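PDB 6P2K: fibronectin type III domain-containing protein from Simiduia agarivorans, which probably hydrolyses beta-glucans of the xyloglucan type as a family 74 glycoside hydrolase, this part of the longer protein being its tandem seven-bladed beta-propeller region. Local coordinates for residues 95-99 with 100-104; 484-487 with 488-492; 537-540 with 541-545. All blocks are in the same frame, centred on the assembly; numbering follows the deposited sequence.

Interaction 1: 95-99 with 100-104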
# COMPACT_ATOMS: atom_id res chain seq x y z
N PRO B 95 70.18 -8.57 4.31
CA PRO B 95 70.67 -8.81 5.68
C PRO B 95 71.11 -7.56 6.41
O PRO B 95 70.96 -7.49 7.63
CB PRO B 95 71.85 -9.78 5.47
CG PRO B 95 71.68 -10.31 4.08
CD PRO B 95 71.04 -9.21 3.30
N GLU B 96 71.65 -6.56 5.70
CA GLU B 96 72.12 -5.36 6.37
C GLU B 96 70.97 -4.54 6.94
O GLU B 96 71.16 -3.78 7.89
CB GLU B 96 72.95 -4.51 5.42
CG GLU B 96 74.21 -5.20 4.93
CD GLU B 96 74.09 -5.68 3.50
OE1 GLU B 96 75.03 -5.46 2.72
OE2 GLU B 96 73.04 -6.29 3.15
N THR B 97 69.77 -4.67 6.37
CA THR B 97 68.61 -3.91 6.82
C THR B 97 67.67 -4.73 7.70
O THR B 97 66.54 -4.29 7.94
CB THR B 97 67.85 -3.37 5.61
OG1 THR B 97 67.23 -4.45 4.89
CG2 THR B 97 68.79 -2.62 4.68
N GLU B 98 68.11 -5.89 8.17
CA GLU B 98 67.28 -6.70 9.05
C GLU B 98 66.91 -5.91 10.30
O GLU B 98 67.76 -5.26 10.91
CB GLU B 98 68.01 -7.99 9.44
CG GLU B 98 68.14 -8.98 8.30
CD GLU B 98 68.23 -10.42 8.76
OE1 GLU B 98 69.02 -11.20 8.19
OE2 GLU B 98 67.49 -10.78 9.71
N ASN B 99 65.63 -5.96 10.67
CA ASN B 99 65.10 -5.24 11.83
C ASN B 99 65.20 -3.73 11.67
O ASN B 99 65.24 -3.00 12.66
CB ASN B 99 65.80 -5.69 13.13
CG ASN B 99 64.90 -5.60 14.35
OD1 ASN B 99 63.82 -5.01 14.30
ND2 ASN B 99 65.35 -6.19 15.45
N LYS B 100 65.22 -3.24 10.43
CA LYS B 100 65.36 -1.81 10.13
C LYS B 100 64.22 -1.38 9.21
O LYS B 100 64.24 -1.67 8.02
CB LYS B 100 66.71 -1.53 9.46
CG LYS B 100 67.93 -1.78 10.33
CD LYS B 100 67.89 -0.94 11.59
CE LYS B 100 68.06 0.54 11.26
NZ LYS B 100 68.57 1.32 12.43
N SER B 101 63.24 -0.68 9.77
CA SER B 101 62.09 -0.23 8.97
C SER B 101 62.53 0.78 7.92
O SER B 101 63.14 1.80 8.24
CB SER B 101 61.03 0.38 9.88
OG SER B 101 59.84 0.64 9.16
N ILE B 102 62.19 0.50 6.66
CA ILE B 102 62.59 1.31 5.52
C ILE B 102 61.35 1.76 4.76
O ILE B 102 60.48 0.94 4.46
CB ILE B 102 63.56 0.54 4.60
CG1 ILE B 102 64.84 0.22 5.35
CG2 ILE B 102 63.88 1.34 3.34
CD1 ILE B 102 65.65 -0.80 4.67
N ALA B 103 61.29 3.06 4.44
CA ALA B 103 60.13 3.63 3.78
C ALA B 103 60.48 4.49 2.56
O ALA B 103 59.61 5.21 2.07
CB ALA B 103 59.32 4.47 4.77
N SER B 104 61.72 4.42 2.07
CA SER B 104 62.11 5.19 0.89
C SER B 104 63.22 4.46 0.16
O SER B 104 64.18 3.99 0.79
CB SER B 104 62.58 6.60 1.27
OG SER B 104 61.78 7.16 2.30
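A first torsion of -64° sets CG1 of Ile102 beside its own backbone N, and the extended second torsion (165°) then carries CD1 back to Thr97. In Thr97 the first torsion of 69° wedges OG1 between the backbone N and the carbonyl carbon and turns CG2 to the side of the backbone N. The two side chains cross at about a right angle: the methyl CD1 of Ile102 meets CB of Thr97 at 3.5 Å and the methyl CG2 of Thr97 at 3.6 Å. The hydroxyl of Thr97 has its polar business elsewhere, bonding to Leu81 N, on strand 80-84, and to Val94 O, just ahead of Pro95.

Between these two side chains the backbone folds through a type II beta turn from Thr97 to Lys100. Its closing bond, from Lys100 N to Thr97 O at 3.0 Å, is bent and weak. Asn99 takes the third position with positive phi, as that turn type requires. Lys100 lies against the turn with its aliphatic part: CB is 3.2 Å from Thr97 O, CG is 3.5 Å from Glu98 O, and CD lies near the Asn99 carbonyl, 3.5 Å from Asn99 O.

Beyond the turn, Ser101 OG bonds to Gly120 O and Ser101 N to Glu133 OE1, and the chain enters strand 102-108, the first of its sheet. The contact is thus of mixed chemistry: a weakly closed turn backed by methyl packing, in which CB and CG2 of Thr97 come closest to Ile102 CD1 while the buried hydroxyl is spent on backbone groups.

Interaction 2: 484-487 with 488-492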
# COMPACT_ATOMS: atom_id res chain seq x y z
N LEU B 484 15.00 -11.03 6.62
CA LEU B 484 15.33 -11.35 5.24
C LEU B 484 14.05 -11.74 4.48
O LEU B 484 13.86 -12.87 4.04
CB LEU B 484 16.38 -12.45 5.18
CG LEU B 484 17.72 -12.08 5.83
CD1 LEU B 484 18.63 -13.29 5.94
CD2 LEU B 484 18.40 -10.95 5.06
N ASN B 485 13.17 -10.75 4.35
CA ASN B 485 11.91 -10.97 3.65
C ASN B 485 12.14 -11.29 2.18
O ASN B 485 11.45 -12.13 1.61
CB ASN B 485 11.01 -9.74 3.79
CG ASN B 485 10.53 -9.52 5.21
OD1 ASN B 485 10.01 -10.43 5.85
ND2 ASN B 485 10.70 -8.30 5.71
N THR B 486 13.11 -10.62 1.56
CA THR B 486 13.36 -10.80 0.14
C THR B 486 14.78 -11.25 -0.19
O THR B 486 15.05 -11.56 -1.35
CB THR B 486 13.08 -9.49 -0.63
OG1 THR B 486 13.96 -8.46 -0.16
CG2 THR B 486 11.64 -9.06 -0.45
N HIS B 487 15.68 -11.32 0.80
CA HIS B 487 17.09 -11.60 0.56
C HIS B 487 17.63 -10.66 -0.52
O HIS B 487 18.26 -11.08 -1.50
CB HIS B 487 17.31 -13.07 0.18
CG HIS B 487 17.02 -14.02 1.29
ND1 HIS B 487 15.74 -14.38 1.66
CD2 HIS B 487 17.85 -14.70 2.13
CE1 HIS B 487 15.79 -15.23 2.67
NE2 HIS B 487 17.06 -15.44 2.97
N SER B 488 17.36 -9.38 -0.34
CA SER B 488 17.65 -8.36 -1.34
C SER B 488 17.99 -7.07 -0.62
O SER B 488 17.75 -6.95 0.59
CB SER B 488 16.45 -8.16 -2.28
OG SER B 488 15.67 -7.06 -1.87
N PRO B 489 18.56 -6.09 -1.32
CA PRO B 489 18.83 -4.79 -0.68
C PRO B 489 17.58 -4.10 -0.15
O PRO B 489 17.71 -3.12 0.59
CB PRO B 489 19.48 -3.97 -1.80
CG PRO B 489 20.13 -5.00 -2.66
CD PRO B 489 19.21 -6.19 -2.64
N ALA B 490 16.38 -4.58 -0.49
CA ALA B 490 15.17 -3.97 0.03
C ALA B 490 14.97 -4.24 1.52
O ALA B 490 14.26 -3.48 2.18
CB ALA B 490 13.95 -4.45 -0.76
N ASP B 491 15.58 -5.30 2.06
CA ASP B 491 15.49 -5.56 3.49
C ASP B 491 16.19 -4.46 4.28
O ASP B 491 17.15 -3.85 3.80
CB ASP B 491 16.09 -6.93 3.83
CG ASP B 491 15.42 -8.07 3.08
OD1 ASP B 491 14.21 -7.97 2.78
OD2 ASP B 491 16.11 -9.08 2.81
N GLN B 492 15.72 -4.22 5.50
CA GLN B 492 16.16 -3.08 6.29
C GLN B 492 16.55 -3.49 7.71
O GLN B 492 16.03 -4.47 8.26
CB GLN B 492 15.06 -2.00 6.37
CG GLN B 492 14.69 -1.40 5.03
CD GLN B 492 15.86 -0.69 4.38
OE1 GLN B 492 16.59 0.06 5.02
NE2 GLN B 492 16.05 -0.94 3.08
O HOH W 1 11.79 -6.50 3.60
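A type I beta turn from Ser488 to Asp491, with an ST turn nested inside it, shapes this loop, and the Asp491 carboxylate folds back from it onto 484-487. A first torsion of -58° in Asp491 sets CG beside its own backbone N, and the side chain runs past that of Thr486 in the opposite direction. OD1 of Asp491 takes the backbone N of Thr486 on its syn lone pair at 3.1 Å, and it also accepts from OG1 of Thr486 at 3.0 Å, this second donor standing 51° out of the carboxylate plane. A water adds a third proton to the same oxygen, donating to Asp491 OD1 while accepting from Asn485 ND2 at 3.0 Å. The other oxygen, OD2 of Asp491, receives a long, weak bond from Ser488 N (3.4 Å). With an amide, a hydroxyl and a water all donating to OD1, the buried carboxylate would probably be favoured in its charged form.

The ST turn is made by Ser488 OG, which accepts from Ala490 N at 2.9 Å. The same Ser488 OG lies 2.8 Å from Thr486 OG1, although where its proton goes is not settled. Asp491 N closes the type I turn on Ser488 O. Leu484 also reaches Asp491 OD2 with its CD2, and its CB stands 3.7 Å above the centre of the His487 ring, whose NE2 is bonded to His409 ND1.

The loop joins strand 478-483 to strand 493-496, the third and fourth strands of a four-stranded antiparallel sheet. Leu484, Asn485 and His487 rest on the neighbouring strand 459-467, while Pro489 and Gln492 touch strand 381-385 of a different sheet.

Interaction 3: 537-540 with 541-545. With ZN (zinc ion), chain O.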
# COMPACT_ATOMS: atom_id res chain seq x y z
N GLU B 537 14.19 -13.76 24.38
CA GLU B 537 13.52 -15.06 24.45
C GLU B 537 12.93 -15.45 23.10
O GLU B 537 13.04 -16.60 22.68
CB GLU B 537 12.44 -15.02 25.53
CG GLU B 537 11.56 -16.26 25.57
CD GLU B 537 12.18 -17.38 26.37
OE1 GLU B 537 11.92 -18.57 26.06
OE2 GLU B 537 12.93 -17.08 27.33
N ASP B 538 12.30 -14.49 22.41
CA ASP B 538 11.71 -14.74 21.10
C ASP B 538 11.86 -13.46 20.29
O ASP B 538 11.22 -12.46 20.61
CB ASP B 538 10.24 -15.15 21.23
CG ASP B 538 9.64 -15.60 19.91
OD1 ASP B 538 9.72 -14.85 18.92
OD2 ASP B 538 9.09 -16.72 19.86
N ILE B 539 12.70 -13.50 19.25
CA ILE B 539 12.97 -12.29 18.50
C ILE B 539 11.77 -11.86 17.66
O ILE B 539 11.62 -10.68 17.35
CB ILE B 539 14.23 -12.47 17.63
CG1 ILE B 539 14.62 -11.14 16.99
CG2 ILE B 539 14.00 -13.55 16.57
CD1 ILE B 539 15.91 -11.18 16.24
N GLY B 540 10.89 -12.80 17.29
CA GLY B 540 9.66 -12.41 16.62
C GLY B 540 8.78 -11.54 17.51
O GLY B 540 8.23 -10.53 17.05
N ARG B 541 8.65 -11.91 18.78
CA ARG B 541 7.88 -11.10 19.72
C ARG B 541 8.51 -9.73 19.90
O ARG B 541 7.81 -8.71 19.96
CB ARG B 541 7.76 -11.83 21.05
CG ARG B 541 6.88 -11.14 22.07
CD ARG B 541 6.54 -12.10 23.21
NE ARG B 541 5.54 -11.54 24.12
CZ ARG B 541 5.76 -11.28 25.40
NH1 ARG B 541 6.95 -11.53 25.94
NH2 ARG B 541 4.79 -10.78 26.15
N ALA B 542 9.84 -9.67 20.00
CA ALA B 542 10.52 -8.39 20.10
C ALA B 542 10.26 -7.53 18.87
O ALA B 542 10.11 -6.31 18.97
CB ALA B 542 12.02 -8.59 20.30
N LEU B 543 10.18 -8.17 17.69
CA LEU B 543 9.87 -7.41 16.49
C LEU B 543 8.40 -7.00 16.45
O LEU B 543 8.07 -5.95 15.90
CB LEU B 543 10.26 -8.22 15.25
CG LEU B 543 11.78 -8.26 15.04
CD1 LEU B 543 12.21 -9.39 14.13
CD2 LEU B 543 12.28 -6.92 14.51
N ASP B 544 7.51 -7.81 17.04
CA ASP B 544 6.10 -7.41 17.15
C ASP B 544 5.99 -6.09 17.90
O ASP B 544 5.30 -5.16 17.46
CB ASP B 544 5.27 -8.51 17.84
CG ASP B 544 5.05 -9.72 16.94
OD1 ASP B 544 5.36 -9.63 15.74
OD2 ASP B 544 4.55 -10.75 17.45
N TYR B 545 6.69 -5.96 19.03
CA TYR B 545 6.67 -4.72 19.79
C TYR B 545 7.32 -3.58 19.00
O TYR B 545 6.82 -2.46 19.00
CB TYR B 545 7.38 -4.89 21.13
CG TYR B 545 6.51 -5.46 22.22
CD1 TYR B 545 6.04 -6.77 22.14
CD2 TYR B 545 6.15 -4.70 23.32
CE1 TYR B 545 5.24 -7.30 23.13
CE2 TYR B 545 5.34 -5.22 24.32
CZ TYR B 545 4.89 -6.52 24.22
OH TYR B 545 4.10 -7.05 25.20
ZN ZN O . 3.17 -10.40 19.18
O HOH W 2 2.55 -12.26 19.48
O HOH W 3 3.88 -9.47 20.97
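Arg541 meets Asp538, the N-cap of helix 539-547, through its backbone: Arg541 N donates to Asp538 OD1 at 3.1 Å from above the carboxylate plane. With CG of Asp538 anti to the backbone N (chi1 -172°), OD1 also takes a weak bond from Gly540 N. If an alanine stood in place of Asp538, the amides of Gly540 and Arg541 would probably lose their capping acceptor. Ala542 N follows, bonding to Asp538 O in the carbonyl plane at 3.2 Å. Next, Leu543 N bonds to Ile539 O, and their side chains lie side by side, CD1 of Leu543 4.1 Å from CG1 of Ile539. Asp544 N closes on Gly540 O at 2.8 Å, while OD2 of Asp544 binds a zinc ion at 2.2 Å. Two waters share that zinc with Asp544 of the second subunit; the metal therefore bridges two copies of the protein. Arg548 of the second subunit also hydrogen-bonds to OD2 of this Asp544. Tyr545 meets Trp457 of that subunit edge-to-face. The helix lies between strands 532-536 and 555-559 in the chain; on its apolar side Ile539 packs on Leu496, and Leu543 on Leu496 and Val494, in strand 493-496 of the neighbouring sheet.

Overall arrangement
Along the chain the three contacts come in series. Interaction 1 stands apart, its centre about 51 Å from that of interaction 2 and about 58 Å from that of interaction 3, on the opposite side of the chain's centre. Interactions 2 and 3 are neighbours, with centres about 19 Å apart and nearest atoms about 8 Å apart, not touching. They share strand 493-496: the loop 484-492 leads into it, and helix 539-547 packs on it. Interaction 1 spans the passage from one propeller blade into the first strand of the next; the others lie between third and fourth strands of successive blades. Interaction 3 also reaches a second subunit, whereas no other chain touches interaction 1.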